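Local coordinates for protein CutA1 (PDB 3AHP) that probably takes part in tolerance to divalent metal ions and forms a stable trimer in a psychrotrophic bacterium, at residues L7-T12 with P84-T89; V35-A40 with V57-K62; K62-D67 with W101-S106. One frame throughout, in Å; residues are numbered along the deposited sequence.

Contact 1: L7-T12 with P84-T89; sequences LLIFTT and PEFIAT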
# COMPACT_ATOMS: atom_id res chain seq x y z
N LEU B 7 -0.22 -10.94 -7.24
CA LEU B 7 -0.48 -10.34 -5.95
C LEU B 7 0.45 -9.18 -5.63
O LEU B 7 1.58 -9.14 -6.07
CB LEU B 7 -0.37 -11.37 -4.83
CG LEU B 7 -1.19 -12.65 -4.96
CD1 LEU B 7 -0.57 -13.73 -4.09
CD2 LEU B 7 -2.66 -12.41 -4.62
N LEU B 8 -0.06 -8.26 -4.82
CA LEU B 8 0.77 -7.38 -4.02
C LEU B 8 0.77 -7.83 -2.56
O LEU B 8 -0.28 -7.90 -1.93
CB LEU B 8 0.25 -5.95 -4.14
CG LEU B 8 1.06 -4.81 -3.53
CD1 LEU B 8 2.44 -4.81 -4.10
CD2 LEU B 8 0.34 -3.47 -3.75
N ILE B 9 1.95 -8.16 -2.05
CA ILE B 9 2.11 -8.62 -0.67
C ILE B 9 2.73 -7.54 0.20
O ILE B 9 3.71 -6.90 -0.20
CB ILE B 9 3.01 -9.86 -0.60
CG1 ILE B 9 2.31 -11.04 -1.28
CG2 ILE B 9 3.35 -10.20 0.86
CD1 ILE B 9 3.12 -12.33 -1.28
N PHE B 10 2.14 -7.32 1.37
CA PHE B 10 2.72 -6.39 2.34
C PHE B 10 3.27 -7.18 3.49
O PHE B 10 2.62 -8.11 3.99
CB PHE B 10 1.67 -5.40 2.88
CG PHE B 10 1.12 -4.48 1.85
CD1 PHE B 10 0.04 -4.86 1.07
CD2 PHE B 10 1.68 -3.23 1.66
CE1 PHE B 10 -0.46 -4.00 0.08
CE2 PHE B 10 1.18 -2.37 0.69
CZ PHE B 10 0.11 -2.76 -0.11
N THR B 11 4.43 -6.77 3.97
CA THR B 11 5.02 -7.40 5.14
C THR B 11 6.02 -6.46 5.76
O THR B 11 6.17 -5.34 5.34
CB THR B 11 5.68 -8.76 4.79
OG1 THR B 11 6.09 -9.41 5.99
CG2 THR B 11 6.87 -8.57 3.90
N THR B 12 6.74 -6.92 6.77
CA THR B 12 7.40 -6.02 7.69
C THR B 12 8.57 -6.78 8.27
O THR B 12 8.47 -7.97 8.45
CB THR B 12 6.42 -5.62 8.81
OG1 THR B 12 6.23 -4.20 8.82
CG2 THR B 12 6.90 -6.12 10.14
N PRO B 84 4.94 -13.31 11.63
CA PRO B 84 5.21 -12.03 10.99
C PRO B 84 3.96 -11.43 10.35
O PRO B 84 3.06 -12.17 9.94
CB PRO B 84 6.22 -12.39 9.89
CG PRO B 84 6.58 -13.83 10.11
CD PRO B 84 5.44 -14.44 10.82
N GLU B 85 3.89 -10.11 10.25
CA GLU B 85 2.87 -9.50 9.39
C GLU B 85 3.13 -9.93 7.95
O GLU B 85 4.26 -9.84 7.45
CB GLU B 85 2.91 -7.98 9.52
CG GLU B 85 2.13 -7.25 8.47
CD GLU B 85 2.16 -5.75 8.69
OE1 GLU B 85 2.78 -5.29 9.68
OE2 GLU B 85 1.59 -5.02 7.85
N PHE B 86 2.09 -10.44 7.30
CA PHE B 86 2.25 -10.92 5.94
C PHE B 86 0.89 -11.04 5.30
O PHE B 86 0.15 -11.99 5.58
CB PHE B 86 2.94 -12.28 5.94
CG PHE B 86 3.44 -12.73 4.61
CD1 PHE B 86 4.70 -12.32 4.15
CD2 PHE B 86 2.69 -13.62 3.84
CE1 PHE B 86 5.22 -12.80 2.91
CE2 PHE B 86 3.19 -14.13 2.63
CZ PHE B 86 4.47 -13.72 2.16
N ILE B 87 0.52 -10.05 4.49
CA ILE B 87 -0.76 -10.07 3.82
C ILE B 87 -0.67 -9.80 2.33
O ILE B 87 0.22 -9.08 1.84
CB ILE B 87 -1.78 -9.11 4.47
CG1 ILE B 87 -1.54 -7.68 4.02
CG2 ILE B 87 -1.76 -9.22 5.99
CD1 ILE B 87 -1.03 -6.78 5.11
N ALA B 88 -1.60 -10.40 1.60
CA ALA B 88 -1.70 -10.23 0.17
C ALA B 88 -2.95 -9.43 -0.17
O ALA B 88 -4.03 -9.72 0.35
CB ALA B 88 -1.74 -11.60 -0.52
N THR B 89 -2.80 -8.51 -1.12
CA THR B 89 -3.93 -7.89 -1.80
C THR B 89 -3.87 -8.16 -3.31
O THR B 89 -2.79 -8.38 -3.86
CB THR B 89 -3.95 -6.38 -1.55
OG1 THR B 89 -2.92 -5.75 -2.32
CG2 THR B 89 -3.71 -6.09 -0.07

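Contact 2: V35-A40 with V57-K62; sequences VQIGQA and VPMQIK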
# COMPACT_ATOMS: atom_id res chain seq x y z
N VAL B 35 11.00 -6.40 -5.22
CA VAL B 35 10.70 -6.18 -3.82
C VAL B 35 11.12 -4.79 -3.38
O VAL B 35 12.24 -4.34 -3.63
CB VAL B 35 11.38 -7.25 -2.91
CG1 VAL B 35 11.19 -6.88 -1.45
CG2 VAL B 35 10.82 -8.62 -3.19
N GLN B 36 10.23 -4.13 -2.65
CA GLN B 36 10.43 -2.74 -2.25
C GLN B 36 10.56 -2.68 -0.74
O GLN B 36 9.73 -3.22 -0.01
CB GLN B 36 9.23 -1.91 -2.71
CG GLN B 36 9.32 -0.41 -2.50
CD GLN B 36 8.01 0.31 -2.85
OE1 GLN B 36 7.60 0.35 -4.01
NE2 GLN B 36 7.31 0.81 -1.83
N ILE B 37 11.66 -2.10 -0.28
CA ILE B 37 11.87 -1.88 1.13
C ILE B 37 11.77 -0.39 1.40
O ILE B 37 12.61 0.38 0.94
CB ILE B 37 13.28 -2.33 1.56
CG1 ILE B 37 13.54 -3.79 1.18
CG2 ILE B 37 13.50 -2.04 3.05
CD1 ILE B 37 15.02 -4.21 1.34
N GLY B 38 10.76 0.01 2.16
CA GLY B 38 10.62 1.40 2.56
C GLY B 38 11.49 1.77 3.76
O GLY B 38 12.04 0.91 4.44
N GLN B 39 11.53 3.06 4.05
CA GLN B 39 12.15 3.57 5.26
C GLN B 39 11.29 3.32 6.48
O GLN B 39 10.11 3.04 6.36
CB GLN B 39 12.40 5.05 5.10
CG GLN B 39 13.63 5.31 4.25
CD GLN B 39 13.79 6.76 4.02
OE1 GLN B 39 13.48 7.26 2.92
NE2 GLN B 39 14.08 7.49 5.09
N ALA B 40 11.86 3.34 7.66
CA ALA B 40 11.19 2.84 8.81
C ALA B 40 9.76 3.30 8.96
O ALA B 40 9.42 4.37 8.56
CB ALA B 40 11.93 3.15 10.00
N VAL B 57 10.77 -2.27 9.33
CA VAL B 57 10.98 -1.97 7.96
C VAL B 57 9.97 -2.62 7.02
O VAL B 57 9.85 -3.80 6.95
CB VAL B 57 12.41 -2.27 7.62
CG1 VAL B 57 12.53 -3.34 6.68
CG2 VAL B 57 13.11 -1.07 7.14
N PRO B 58 9.26 -1.80 6.27
CA PRO B 58 8.14 -2.24 5.48
C PRO B 58 8.53 -2.83 4.14
O PRO B 58 9.47 -2.40 3.59
CB PRO B 58 7.36 -0.96 5.31
CG PRO B 58 8.30 0.02 5.35
CD PRO B 58 9.34 -0.35 6.26
N MET B 59 7.83 -3.85 3.67
CA MET B 59 8.16 -4.45 2.37
C MET B 59 6.93 -4.61 1.47
O MET B 59 5.89 -5.08 1.92
CB MET B 59 8.82 -5.82 2.55
CG MET B 59 10.23 -5.77 3.10
SD MET B 59 11.00 -7.40 3.12
CE MET B 59 11.92 -7.34 1.61
N GLN B 60 7.06 -4.25 0.19
CA GLN B 60 6.10 -4.67 -0.82
C GLN B 60 6.69 -5.73 -1.75
O GLN B 60 7.74 -5.53 -2.32
CB GLN B 60 5.64 -3.49 -1.66
CG GLN B 60 4.88 -2.38 -0.94
CD GLN B 60 4.48 -1.26 -1.91
OE1 GLN B 60 3.92 -0.24 -1.50
NE2 GLN B 60 4.79 -1.46 -3.22
N ILE B 61 5.98 -6.85 -1.91
CA ILE B 61 6.41 -7.91 -2.83
C ILE B 61 5.47 -8.01 -4.02
O ILE B 61 4.26 -8.13 -3.86
CB ILE B 61 6.47 -9.30 -2.15
CG1 ILE B 61 7.45 -9.31 -0.97
CG2 ILE B 61 6.84 -10.36 -3.17
CD1 ILE B 61 7.10 -10.30 0.14
N LYS B 62 6.02 -7.97 -5.23
CA LYS B 62 5.17 -8.16 -6.39
C LYS B 62 5.48 -9.47 -7.06
O LYS B 62 6.65 -9.78 -7.34
CB LYS B 62 5.28 -6.97 -7.35
CG LYS B 62 4.79 -5.67 -6.74
CD LYS B 62 5.70 -4.52 -7.10
CE LYS B 62 6.67 -4.18 -5.99
NZ LYS B 62 6.29 -2.88 -5.34

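Contact 3: K62-D67 with W101-S106; sequences KCMTTD and WIKDNS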
# COMPACT_ATOMS: atom_id res chain seq x y z
N LYS B 62 6.02 -7.97 -5.23
CA LYS B 62 5.17 -8.16 -6.39
C LYS B 62 5.48 -9.47 -7.06
O LYS B 62 6.65 -9.78 -7.34
CB LYS B 62 5.28 -6.97 -7.35
CG LYS B 62 4.79 -5.67 -6.74
CD LYS B 62 5.70 -4.52 -7.10
CE LYS B 62 6.67 -4.18 -5.99
NZ LYS B 62 6.29 -2.88 -5.34
N CYS B 63 4.44 -10.27 -7.27
CA CYS B 63 4.62 -11.66 -7.62
C CYS B 63 3.41 -12.27 -8.32
O CYS B 63 2.32 -11.71 -8.31
CB CYS B 63 4.93 -12.46 -6.37
SG CYS B 63 3.51 -12.73 -5.31
N MET B 64 3.62 -13.46 -8.88
CA MET B 64 2.54 -14.32 -9.35
C MET B 64 1.87 -15.10 -8.22
O MET B 64 2.52 -15.70 -7.38
CB MET B 64 3.10 -15.31 -10.36
CG MET B 64 3.84 -14.65 -11.51
SD MET B 64 2.74 -13.79 -12.65
CE MET B 64 1.56 -15.09 -13.05
N THR B 65 0.55 -15.10 -8.23
CA THR B 65 -0.19 -15.80 -7.20
C THR B 65 0.31 -17.22 -7.12
O THR B 65 0.22 -17.89 -6.10
CB THR B 65 -1.66 -15.79 -7.59
OG1 THR B 65 -2.12 -14.44 -7.59
CG2 THR B 65 -2.49 -16.66 -6.64
N THR B 66 0.83 -17.68 -8.23
CA THR B 66 1.21 -19.07 -8.36
C THR B 66 2.44 -19.40 -7.49
O THR B 66 2.50 -20.43 -6.84
CB THR B 66 1.39 -19.42 -9.86
OG1 THR B 66 0.88 -20.72 -10.10
CG2 THR B 66 2.83 -19.30 -10.35
N ASP B 67 3.36 -18.44 -7.38
CA ASP B 67 4.52 -18.59 -6.52
C ASP B 67 4.18 -18.40 -5.06
O ASP B 67 5.05 -18.57 -4.21
CB ASP B 67 5.62 -17.59 -6.89
CG ASP B 67 5.97 -17.60 -8.35
OD1 ASP B 67 6.28 -18.67 -8.90
OD2 ASP B 67 6.02 -16.49 -8.93
N TRP B 101 6.44 -8.83 -17.37
CA TRP B 101 7.78 -9.00 -16.82
C TRP B 101 7.78 -9.81 -15.55
O TRP B 101 8.63 -10.68 -15.37
CB TRP B 101 8.41 -7.64 -16.54
CG TRP B 101 9.72 -7.70 -15.81
CD1 TRP B 101 10.90 -8.20 -16.29
CD2 TRP B 101 10.01 -7.15 -14.52
NE1 TRP B 101 11.90 -8.01 -15.37
CE2 TRP B 101 11.38 -7.37 -14.27
CE3 TRP B 101 9.25 -6.48 -13.56
CZ2 TRP B 101 12.01 -6.94 -13.10
CZ3 TRP B 101 9.86 -6.09 -12.38
CH2 TRP B 101 11.23 -6.32 -12.16
N ILE B 102 6.83 -9.49 -14.67
CA ILE B 102 6.52 -10.31 -13.50
C ILE B 102 6.23 -11.73 -13.89
O ILE B 102 6.73 -12.65 -13.27
CB ILE B 102 5.31 -9.75 -12.73
CG1 ILE B 102 5.61 -8.34 -12.22
CG2 ILE B 102 4.95 -10.69 -11.57
CD1 ILE B 102 4.43 -7.65 -11.51
N LYS B 103 5.36 -11.90 -14.88
CA LYS B 103 4.99 -13.22 -15.40
C LYS B 103 6.20 -14.01 -15.95
O LYS B 103 6.33 -15.21 -15.72
CB LYS B 103 3.86 -13.08 -16.43
CG LYS B 103 3.52 -14.32 -17.23
CD LYS B 103 2.34 -15.07 -16.66
CE LYS B 103 1.78 -16.06 -17.68
NZ LYS B 103 0.54 -15.52 -18.31
N ASP B 104 7.12 -13.30 -16.60
CA ASP B 104 8.24 -13.93 -17.29
C ASP B 104 9.42 -14.22 -16.39
O ASP B 104 10.34 -14.93 -16.79
CB ASP B 104 8.72 -13.05 -18.43
CG ASP B 104 7.80 -13.08 -19.61
OD1 ASP B 104 7.07 -14.10 -19.77
OD2 ASP B 104 7.78 -12.08 -20.34
N ASN B 105 9.46 -13.59 -15.23
CA ASN B 105 10.61 -13.71 -14.34
C ASN B 105 10.47 -14.88 -13.37
O ASN B 105 11.43 -15.27 -12.70
CB ASN B 105 10.83 -12.42 -13.58
CG ASN B 105 12.26 -12.25 -13.14
OD1 ASN B 105 12.70 -12.85 -12.16
ND2 ASN B 105 13.01 -11.43 -13.88
N SER B 106 9.28 -15.47 -13.34
CA SER B 106 9.07 -16.69 -12.60
C SER B 106 9.22 -17.90 -13.52
O SER B 106 8.36 -18.15 -14.37
CB SER B 106 7.69 -16.66 -11.95
OG SER B 106 6.96 -17.84 -12.21

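Contact 1: L7-T12 with P84-T89
L7 touches A88 through one methyl of its branch, CD2 lying 4.3 Å from CB of A88, beside the pairing of the antiparallel strands 7-12 and 86-89. L8 and T89 then form a hydrogen-bonded pair: L8 N donates to T89 O at 2.9 Å, and T89 N donates back to L8 O at 2.7 Å. The same oxygen of L8 takes a second, weak bond from T89 OG1, whose hydroxyl sits between the backbone N and the carbonyl carbon of its own residue (chi1 75°). I9, in a non-hydrogen-bonded pair with A88, places its CG2 methyl over the face of the F86 ring, 4.0 Å from the centroid and 18° off the ring normal, a CH-pi contact. F10 makes the next hydrogen-bonded pair with I87, its N donating to I87 O and its O accepting from I87 N. On the other face of the sheet, F10 CB packs 3.8 Å from I87 CD1, while the far part of its ring reaches T89, CE1 coming 3.9 Å from CG2. T11 brings OG1 to the edge of the F86 ring, 3.7 Å from CD1. T12 OG1 lies 3.7 Å from E85 OE1, the two side chains crossing at about a right angle; E85 OE2 forms a salt bridge with K62 of the second subunit. Strand 50-64 bonds to the opposite edge of strand 7-12 through C63, I61 and M59. Helix 68-78 covers the I9 and F86 face with Y68, E72 and V75, whereas F10 of the other face packs on L8 of the second subunit and F10 of the third, and I87 and A88 pair with a strand of the second subunit.

Contact 2: V35-A40 with V57-K62
Q36 and Q60 face each other as the hydrogen-bonded pair of strands 35-38 and 57-62, each backbone N donating to the other's O at 2.9 Å. The side chain of Q36 leaves with CG anti to the backbone N (chi1 -174°) and stays extended beyond it. Its CB lies 4.1 Å from CB of Q60, and the two chains then run side by side, pointing the same way. At the next level Q36 CD is 4.0 Å from Q60 CD, and the amide planes are turned 37° apart. At the tip, NE2 of Q36 lies 3.5 Å from CD of Q60, and OE1 of Q36 comes 3.7 Å from NZ of K62, an ammonium group that forms a salt bridge with E85 of the third subunit. The other face is apolar: I37 lies alongside M59, with CG1 3.9 Å from CE, and I37 CG2 touches CG1 of V57, while V35 CG2 meets I61 CG1. G38 N bonds to P58 O at 3.1 Å. Helix 16-28 covers this apolar face through A19 and A23. The other edge of strand 35-38 pairs with a strand of the third subunit, a sheet continued between subunits, as in the trimers of CutA1 proteins with their ferredoxin-like fold.

Contact 3: K62-D67 with W101-S106
The C-terminal helix 96-105 closes over the end of strand 50-64, where M64 and I102 contribute about half of the buried surface. The axes of the segments 62-64 and 101-105 run 61° apart and approach to 7.8 Å. I102 comes down on the strand with its CG2 branch, which lies 3.9 Å from the backbone C of C63 and 4.0 Å from SD of M64. The bend of the M64 chain at chi2 (-72°) puts SD against the helix backbone, 3.6 Å from CA of K103, and CE touches the aliphatic part of that lysine, 3.7 Å from CD. In this ferredoxin-like fold, of the GlnB-like clan, the helix follows strand 86-94, and it packs here also on Q6 of the strand 6-13. Past M64 the chain turns in a 3-10 segment, tied by D67 N bonding to M64 O at 2.9 Å. D67 faces S106, just beyond the helix; S106 OG gives a weak hydrogen bond to D67 OD1, at 3.5 Å. At the other end, K62 meets I102 by CB at CD1.

From the N terminus, strand 6-13 enters first and waits for its partner of contact 1 until residues 84-89, closing a long loop. Within that loop strand 34-38 is followed by strand 41-47 and then by strand 50-64, which pairs with both, so contact 2 closes early and lies inside contact 1. Contact 3 opens where contact 2 ends, both sharing K62, and closes only at the helix 96-105, after contact 1; contacts 1 and 3 therefore cross. Contacts 1 and 2 are joined by the bonding of strand 7-12 to strand 57-62, which makes one sheet, and contact 3 fixes the C-terminal helix to its end.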